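Local coordinates for protein putative protease (Parabacteroides distasonis ATCC 8503, PDB 3KD4) that is of unknown function but may be an exported protease, built in part from domains of unknown function, at residues Val145-Pro150 / Pro201-Ser206; Ala309-His314 / Asp318-Ala323. All coordinates share one frame; numbering follows the deposited sequence. Where two conformers were deposited one is given.

Contact 1: Val145-Pro150 / Pro201-Ser206; sequences VSISVP and PHLVAS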
ATOM      1  N   VAL A 145      15.161 -10.519 -17.065  1.00 15.61           N
ATOM      2  CA  VAL A 145      15.463 -10.616 -15.631  1.00 15.46           C
ATOM      3  C   VAL A 145      16.224 -11.890 -15.396  1.00 15.08           C
ATOM      4  O   VAL A 145      15.957 -12.939 -16.045  1.00 16.02           O
ATOM      5  CB  VAL A 145      14.203 -10.525 -14.713  1.00 15.83           C
ATOM      6  CG1 VAL A 145      13.650  -9.099 -14.765  1.00 16.99           C
ATOM      7  CG2 VAL A 145      13.086 -11.558 -15.113  1.00 13.84           C
ATOM      8  N   SER A 146      17.190 -11.802 -14.483  1.00 14.13           N
ATOM      9  CA  SER A 146      18.152 -12.867 -14.268  1.00 14.75           C
ATOM     10  C   SER A 146      18.480 -12.977 -12.795  1.00 14.35           C
ATOM     11  O   SER A 146      18.660 -11.959 -12.127  1.00 13.83           O
ATOM     12  CB  SER A 146      19.442 -12.480 -15.018  1.00 15.20           C
ATOM     13  OG  SER A 146      20.434 -13.401 -14.809  1.00 20.76           O
ATOM     14  N   ILE A 147      18.558 -14.195 -12.278  1.00 14.34           N
ATOM     15  CA  ILE A 147      18.986 -14.417 -10.872  1.00 14.29           C
ATOM     16  C   ILE A 147      20.127 -15.419 -10.875  1.00 14.21           C
ATOM     17  O   ILE A 147      20.011 -16.433 -11.545  1.00 15.13           O
ATOM     18  CB  ILE A 147      17.850 -14.976 -10.023  1.00 15.33           C
ATOM     19  CG1 ILE A 147      16.652 -14.013  -9.987  1.00 16.53           C
ATOM     20  CG2 ILE A 147      18.330 -15.278  -8.555  1.00 13.85           C
ATOM     21  CD1 ILE A 147      15.312 -14.733  -9.469  1.00 17.20           C
ATOM     22  N   SER A 148      21.242 -15.112 -10.209  1.00 14.33           N
ATOM     23  CA  SER A 148      22.390 -16.027 -10.121  1.00 14.60           C
ATOM     24  C   SER A 148      22.738 -16.229  -8.684  1.00 14.13           C
ATOM     25  O   SER A 148      22.849 -15.249  -7.949  1.00 15.55           O
ATOM     26  CB  SER A 148      23.611 -15.453 -10.828  1.00 14.64           C
ATOM     27  OG  SER A 148      23.295 -15.161 -12.153  1.00 14.85           O
ATOM     28  N   VAL A 149      22.905 -17.490  -8.295  1.00 13.85           N
ATOM     29  CA  VAL A 149      23.274 -17.876  -6.932  1.00 13.21           C
ATOM     30  C   VAL A 149      24.294 -19.031  -7.029  1.00 14.30           C
ATOM     31  O   VAL A 149      24.404 -19.690  -8.079  1.00 13.11           O
ATOM     32  CB  VAL A 149      22.052 -18.283  -6.060  1.00 13.78           C
ATOM     33  CG1 VAL A 149      20.916 -17.241  -6.153  1.00 13.30           C
ATOM     34  CG2 VAL A 149      21.530 -19.673  -6.438  1.00 11.69           C
ATOM     35  N   PRO A 150      25.033 -19.283  -5.943  1.00 14.89           N
ATOM     36  CA  PRO A 150      25.969 -20.406  -5.947  1.00 16.56           C
ATOM     37  C   PRO A 150      25.248 -21.746  -6.054  1.00 17.11           C
ATOM     38  O   PRO A 150      24.199 -21.920  -5.481  1.00 16.11           O
ATOM     39  CB  PRO A 150      26.707 -20.291  -4.593  1.00 16.38           C
ATOM     40  CG  PRO A 150      26.465 -18.899  -4.134  1.00 17.04           C
ATOM     41  CD  PRO A 150      25.072 -18.546  -4.685  1.00 15.79           C
ATOM     42  N   PRO A 201       3.054  -8.187 -14.210  1.00 25.47           N
ATOM     43  CA  PRO A 201       4.173  -9.129 -14.009  1.00 23.88           C
ATOM     44  C   PRO A 201       5.097  -8.728 -12.870  1.00 22.17           C
ATOM     45  O   PRO A 201       5.478  -7.562 -12.755  1.00 21.26           O
ATOM     46  CB  PRO A 201       4.893  -9.164 -15.372  1.00 24.22           C
ATOM     47  CG  PRO A 201       4.119  -8.353 -16.282  1.00 25.05           C
ATOM     48  CD  PRO A 201       2.955  -7.716 -15.600  1.00 25.20           C
ATOM     49  N   HIS A 202       5.387  -9.684 -11.992  1.00 20.79           N
ATOM     50  CA  HIS A 202       6.266  -9.484 -10.874  1.00 21.57           C
ATOM     51  C   HIS A 202       7.160 -10.712 -10.756  1.00 20.69           C
ATOM     52  O   HIS A 202       6.664 -11.853 -10.822  1.00 20.57           O
ATOM     53  CB  HIS A 202       5.500  -9.429  -9.548  1.00 22.55           C
ATOM     54  CG  HIS A 202       4.993  -8.088  -9.178  1.00 25.41           C
ATOM     55  ND1 HIS A 202       3.888  -7.523  -9.784  1.00 29.89           N
ATOM     56  CD2 HIS A 202       5.363  -7.236  -8.187  1.00 29.50           C
ATOM     57  CE1 HIS A 202       3.633  -6.352  -9.217  1.00 30.70           C
ATOM     58  NE2 HIS A 202       4.516  -6.153  -8.251  1.00 31.65           N
ATOM     59  N   LEU A 203       8.444 -10.481 -10.496  1.00 19.00           N
ATOM     60  CA  LEU A 203       9.381 -11.568 -10.204  1.00 18.32           C
ATOM     61  C   LEU A 203       9.514 -11.640  -8.684  1.00 17.33           C
ATOM     62  O   LEU A 203       9.843 -10.632  -8.031  1.00 17.39           O
ATOM     63  CB  LEU A 203      10.730 -11.290 -10.859  1.00 17.68           C
ATOM     64  CG  LEU A 203      11.855 -12.291 -10.572  1.00 18.77           C
ATOM     65  CD1 LEU A 203      11.474 -13.663 -11.201  1.00 16.88           C
ATOM     66  CD2 LEU A 203      13.194 -11.762 -11.076  1.00 15.10           C
ATOM     67  N   VAL A 204       9.263 -12.821  -8.123  1.00 16.93           N
ATOM     68  CA  VAL A 204       9.406 -13.072  -6.688  1.00 17.21           C
ATOM     69  C   VAL A 204      10.330 -14.261  -6.522  1.00 17.68           C
ATOM     70  O   VAL A 204      10.167 -15.287  -7.184  1.00 18.25           O
ATOM     71  CB  VAL A 204       8.041 -13.331  -6.015  1.00 18.66           C
ATOM     72  CG1 VAL A 204       8.183 -13.591  -4.474  1.00 17.14           C
ATOM     73  CG2 VAL A 204       7.090 -12.168  -6.342  1.00 17.82           C
ATOM     74  N   ALA A 205      11.319 -14.102  -5.649  1.00 16.43           N
ATOM     75  CA  ALA A 205      12.352 -15.115  -5.486  1.00 15.76           C
ATOM     76  C   ALA A 205      13.028 -14.967  -4.147  1.00 15.67           C
ATOM     77  O   ALA A 205      13.114 -13.853  -3.563  1.00 15.21           O
ATOM     78  CB  ALA A 205      13.416 -15.054  -6.650  1.00 14.83           C
ATOM     79  N   SER A 206      13.562 -16.093  -3.676  1.00 15.44           N
ATOM     80  CA  SER A 206      14.175 -16.170  -2.362  1.00 14.72           C
ATOM     81  C   SER A 206      15.195 -17.281  -2.286  1.00 14.03           C
ATOM     82  O   SER A 206      14.970 -18.364  -2.830  1.00 14.98           O
ATOM     83  CB  SER A 206      13.078 -16.437  -1.318  1.00 15.46           C
ATOM     84  OG  SER A 206      13.596 -16.686  -0.036  1.00 14.18           O
TER

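Contact 2: Ala309-His314 / Asp318-Ala323; sequences AVYPGH and DACGLA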
ATOM      1  N   ALA A 309       2.906 -10.941   9.342  1.00 15.64           N
ATOM      2  CA  ALA A 309       3.261 -10.437   8.034  1.00 16.19           C
ATOM      3  C   ALA A 309       2.056 -10.593   7.095  1.00 16.39           C
ATOM      4  O   ALA A 309       1.380 -11.626   7.108  1.00 16.96           O
ATOM      5  CB  ALA A 309       4.482 -11.186   7.483  1.00 15.08           C
ATOM      6  N   VAL A 310       1.800  -9.565   6.287  1.00 15.42           N
ATOM      7  CA  VAL A 310       0.715  -9.576   5.314  1.00 16.18           C
ATOM      8  C   VAL A 310       1.299  -9.576   3.913  1.00 16.95           C
ATOM      9  O   VAL A 310       2.094  -8.676   3.553  1.00 16.78           O
ATOM     10  CB  VAL A 310      -0.208  -8.315   5.495  1.00 17.24           C
ATOM     11  CG1 VAL A 310      -1.447  -8.378   4.570  1.00 15.29           C
ATOM     12  CG2 VAL A 310      -0.629  -8.159   6.987  1.00 16.96           C
ATOM     13  N   TYR A 311       0.940 -10.600   3.148  1.00 17.10           N
ATOM     14  CA  TYR A 311       1.357 -10.776   1.774  1.00 17.90           C
ATOM     15  C   TYR A 311       0.169 -10.616   0.842  1.00 19.13           C
ATOM     16  O   TYR A 311      -0.980 -10.857   1.239  1.00 17.91           O
ATOM     17  CB  TYR A 311       1.827 -12.212   1.538  1.00 18.34           C
ATOM     18  CG  TYR A 311       3.038 -12.644   2.299  1.00 20.15           C
ATOM     19  CD1 TYR A 311       2.934 -13.207   3.566  1.00 22.02           C
ATOM     20  CD2 TYR A 311       4.293 -12.495   1.751  1.00 21.12           C
ATOM     21  CE1 TYR A 311       4.091 -13.646   4.242  1.00 24.76           C
ATOM     22  CE2 TYR A 311       5.406 -12.910   2.411  1.00 22.05           C
ATOM     23  CZ  TYR A 311       5.307 -13.480   3.643  1.00 25.43           C
ATOM     24  OH  TYR A 311       6.475 -13.834   4.263  1.00 32.20           O
ATOM     25  N   PRO A 312       0.445 -10.294  -0.429  1.00 20.48           N
ATOM     26  CA  PRO A 312      -0.598 -10.376  -1.441  1.00 20.75           C
ATOM     27  C   PRO A 312      -1.195 -11.751  -1.482  1.00 22.09           C
ATOM     28  O   PRO A 312      -0.508 -12.767  -1.255  1.00 22.83           O
ATOM     29  CB  PRO A 312       0.131 -10.067  -2.756  1.00 21.59           C
ATOM     30  CG  PRO A 312       1.363  -9.331  -2.357  1.00 22.35           C
ATOM     31  CD  PRO A 312       1.731  -9.810  -0.968  1.00 20.84           C
ATOM     32  N   GLY A 313      -2.481 -11.802  -1.776  1.00 21.88           N
ATOM     33  CA  GLY A 313      -3.209 -13.018  -1.662  1.00 23.44           C
ATOM     34  C   GLY A 313      -2.927 -14.047  -2.731  1.00 25.09           C
ATOM     35  O   GLY A 313      -3.203 -15.218  -2.527  1.00 26.33           O
ATOM     36  N   HIS A 314      -2.367 -13.681  -3.857  1.00 25.80           N
ATOM     37  CA  HIS A 314      -2.134 -14.603  -4.967  0.50 27.31           C
ATOM     38  C   HIS A 314      -0.752 -15.298  -4.888  1.00 27.05           C
ATOM     39  O   HIS A 314      -0.411 -16.071  -5.738  1.00 27.80           O
ATOM     40  CB  HIS A 314      -2.256 -13.822  -6.298  0.50 27.48           C
ATOM     41  CG  HIS A 314      -1.255 -12.713  -6.456  0.50 30.25           C
ATOM     42  ND1 HIS A 314      -1.520 -11.403  -6.102  0.50 31.79           N
ATOM     43  CD2 HIS A 314       0.008 -12.718  -6.956  0.50 31.81           C
ATOM     44  CE1 HIS A 314      -0.461 -10.655  -6.369  0.50 31.83           C
ATOM     45  NE2 HIS A 314       0.478 -11.430  -6.885  0.50 31.60           N
ATOM     46  N   ASP A 318       5.143 -20.044   0.578  1.00 19.09           N
ATOM     47  CA  ASP A 318       6.243 -20.993   0.837  1.00 19.56           C
ATOM     48  C   ASP A 318       7.483 -20.601   0.045  1.00 19.51           C
ATOM     49  O   ASP A 318       8.621 -20.908   0.432  1.00 19.60           O
ATOM     50  CB  ASP A 318       5.818 -22.403   0.432  1.00 19.20           C
ATOM     51  CG  ASP A 318       4.810 -22.985   1.371  1.00 21.29           C
ATOM     52  OD1 ASP A 318       4.954 -22.708   2.588  1.00 21.59           O
ATOM     53  OD2 ASP A 318       3.948 -23.759   0.893  1.00 21.17           O
ATOM     54  N   ALA A 319       7.268 -19.926  -1.078  1.00 19.44           N
ATOM     55  CA  ALA A 319       8.353 -19.617  -2.038  1.00 20.22           C
ATOM     56  C   ALA A 319       8.744 -18.154  -2.041  1.00 21.49           C
ATOM     57  O   ALA A 319       9.441 -17.703  -2.958  1.00 24.53           O
ATOM     58  CB  ALA A 319       7.937 -20.018  -3.470  1.00 19.53           C
ATOM     59  N   CYS A 320       8.271 -17.354  -1.106  1.00 21.51           N
ATOM     60  CA  CYS A 320       8.799 -16.015  -1.082  1.00 22.65           C
ATOM     61  C   CYS A 320       9.513 -15.665   0.210  1.00 20.70           C
ATOM     62  O   CYS A 320       9.456 -16.401   1.181  1.00 20.17           O
ATOM     63  CB  CYS A 320       7.770 -15.020  -1.430  1.00 24.10           C
ATOM     64  SG  CYS A 320       6.510 -14.936  -0.221  1.00 31.29           S
ATOM     65  N   GLY A 321      10.255 -14.567   0.159  1.00 18.93           N
ATOM     66  CA  GLY A 321      10.989 -14.050   1.316  1.00 18.23           C
ATOM     67  C   GLY A 321      10.237 -12.874   1.927  1.00 18.17           C
ATOM     68  O   GLY A 321       8.995 -12.767   1.863  1.00 19.12           O
ATOM     69  N   LEU A 322      10.990 -11.990   2.529  1.00 17.81           N
ATOM     70  CA  LEU A 322      10.433 -10.839   3.231  1.00 17.12           C
ATOM     71  C   LEU A 322      10.077  -9.683   2.287  1.00 16.80           C
ATOM     72  O   LEU A 322       9.247  -8.839   2.629  1.00 16.72           O
ATOM     73  CB  LEU A 322      11.431 -10.403   4.307  1.00 16.82           C
ATOM     74  CG  LEU A 322      11.847 -11.465   5.356  1.00 18.80           C
ATOM     75  CD1 LEU A 322      12.810 -10.830   6.403  1.00 14.93           C
ATOM     76  CD2 LEU A 322      10.661 -12.170   6.064  1.00 16.60           C
ATOM     77  N   ALA A 323      10.670  -9.658   1.100  1.00 15.99           N
ATOM     78  CA  ALA A 323      10.457  -8.570   0.139  1.00 16.84           C
ATOM     79  C   ALA A 323       9.021  -8.521  -0.352  1.00 17.73           C
ATOM     80  O   ALA A 323       8.535  -7.460  -0.663  1.00 18.28           O
ATOM     81  CB  ALA A 323      11.481  -8.635  -1.079  1.00 15.39           C
TER
HETATM   82  O   HOH W   1       8.409 -15.372   3.751  1.00 39.61           O

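Contact 1: Val145-Pro150 / Pro201-Ser206
I147 reaches across from strand 140-150 and sets its CD1 methyl against the single methyl of A205, with I147 CD1 and A205 CB only 3.4 Å apart, closer than carbons usually pack. This is the tight end of an interface between two β-sheets. I147 CG1 stands anti to its own carbonyl carbon (chi1 -60°), and with chi2 extended at 164° the arm carries CD1 to the short alanine and to L203 as well. L203 comes from the facing strand, its CG anti to the backbone N, and its CD2 branch fits between two partners: L203 CD2 lies 4.0 Å from I147 CD1, tip to tip. On its other side L203 CD2 meets V145 CB, again at 4.0 Å, an ordinary and looser fit. The strands run almost parallel, 3° apart, with axes 9.8 Å from each other, a spacing of stacked sheets rather than hydrogen-bonded neighbours. One belongs to the eight-stranded mixed sheet, whose W15 also touches L203, and the other to a three-stranded antiparallel sheet. On the outer side of strand 140-150 the character changes: S146 points away from the facing strand, it and S148 are partly exposed, and S146 OG is hydrogen-bonded to E176 OE2. Between 145-150 and 201-206 every touching atom is aliphatic, which implies cohesion through shape and exclusion of water, with little directional bonding.

Contact 2: Ala309-His314 / Asp318-Ala323
The thiol of C320 lies obliquely beside the ring of Y311, with C320 SG 3.5 Å from Y311 CE2. Measured to the centroid of the Y311 ring, C320 SG is 4.4 Å away and 50° off the normal, an oblique sulfur-aromatic contact. G321 takes the edge instead: its carbonyl oxygen sits near the ring plane, G321 O being 3.6 Å from Y311 CE2. Beyond the ring a water carries the contact on; it lies 2.5 Å from Y311 OH, a short hydrogen bond, and is placed to donate to C320 O at 3.0 Å. The tyrosine comes from strand 305-312, the middle strand of a five-stranded antiparallel sheet, while C320 and G321 belong to the connection leading to strand 327-334. Y311 CG is anti to the carbonyl carbon (chi1 -64°), a turn that brings the ring to this connection. With an alanine here instead of the tyrosine, the C320 sulfur would probably lose its aromatic neighbour and the water its phenolic partner. Further out, L215 of helix 211-222 and V356 of strand 353-357 also touch the tyrosine, and D129 OD2 and OD1 accept the backbone N-H groups of L322 and A323, respectively, fixing the chain just after G321.

Both contacts are buried where their side chains meet, yet they hold different elements. Contact 1 joins strands of two separate sheets, far apart in sequence; contact 2 ties a strand to the connection that follows it, across three intervening residues. The first is purely aliphatic, whereas the second mixes sulfur, an aromatic ring, a backbone carbonyl and water, where irregular chain brings backbone carbonyls beside the ring and the water. Their centres lie about 15 Å apart, and the segments touch: V204 CG1 packs on C320 CB at 3.4 Å, and S206 CB approaches G321 N. Along strand 202-206, L203 and A205 thus face contact 1, whereas V204 and S206 face contact 2.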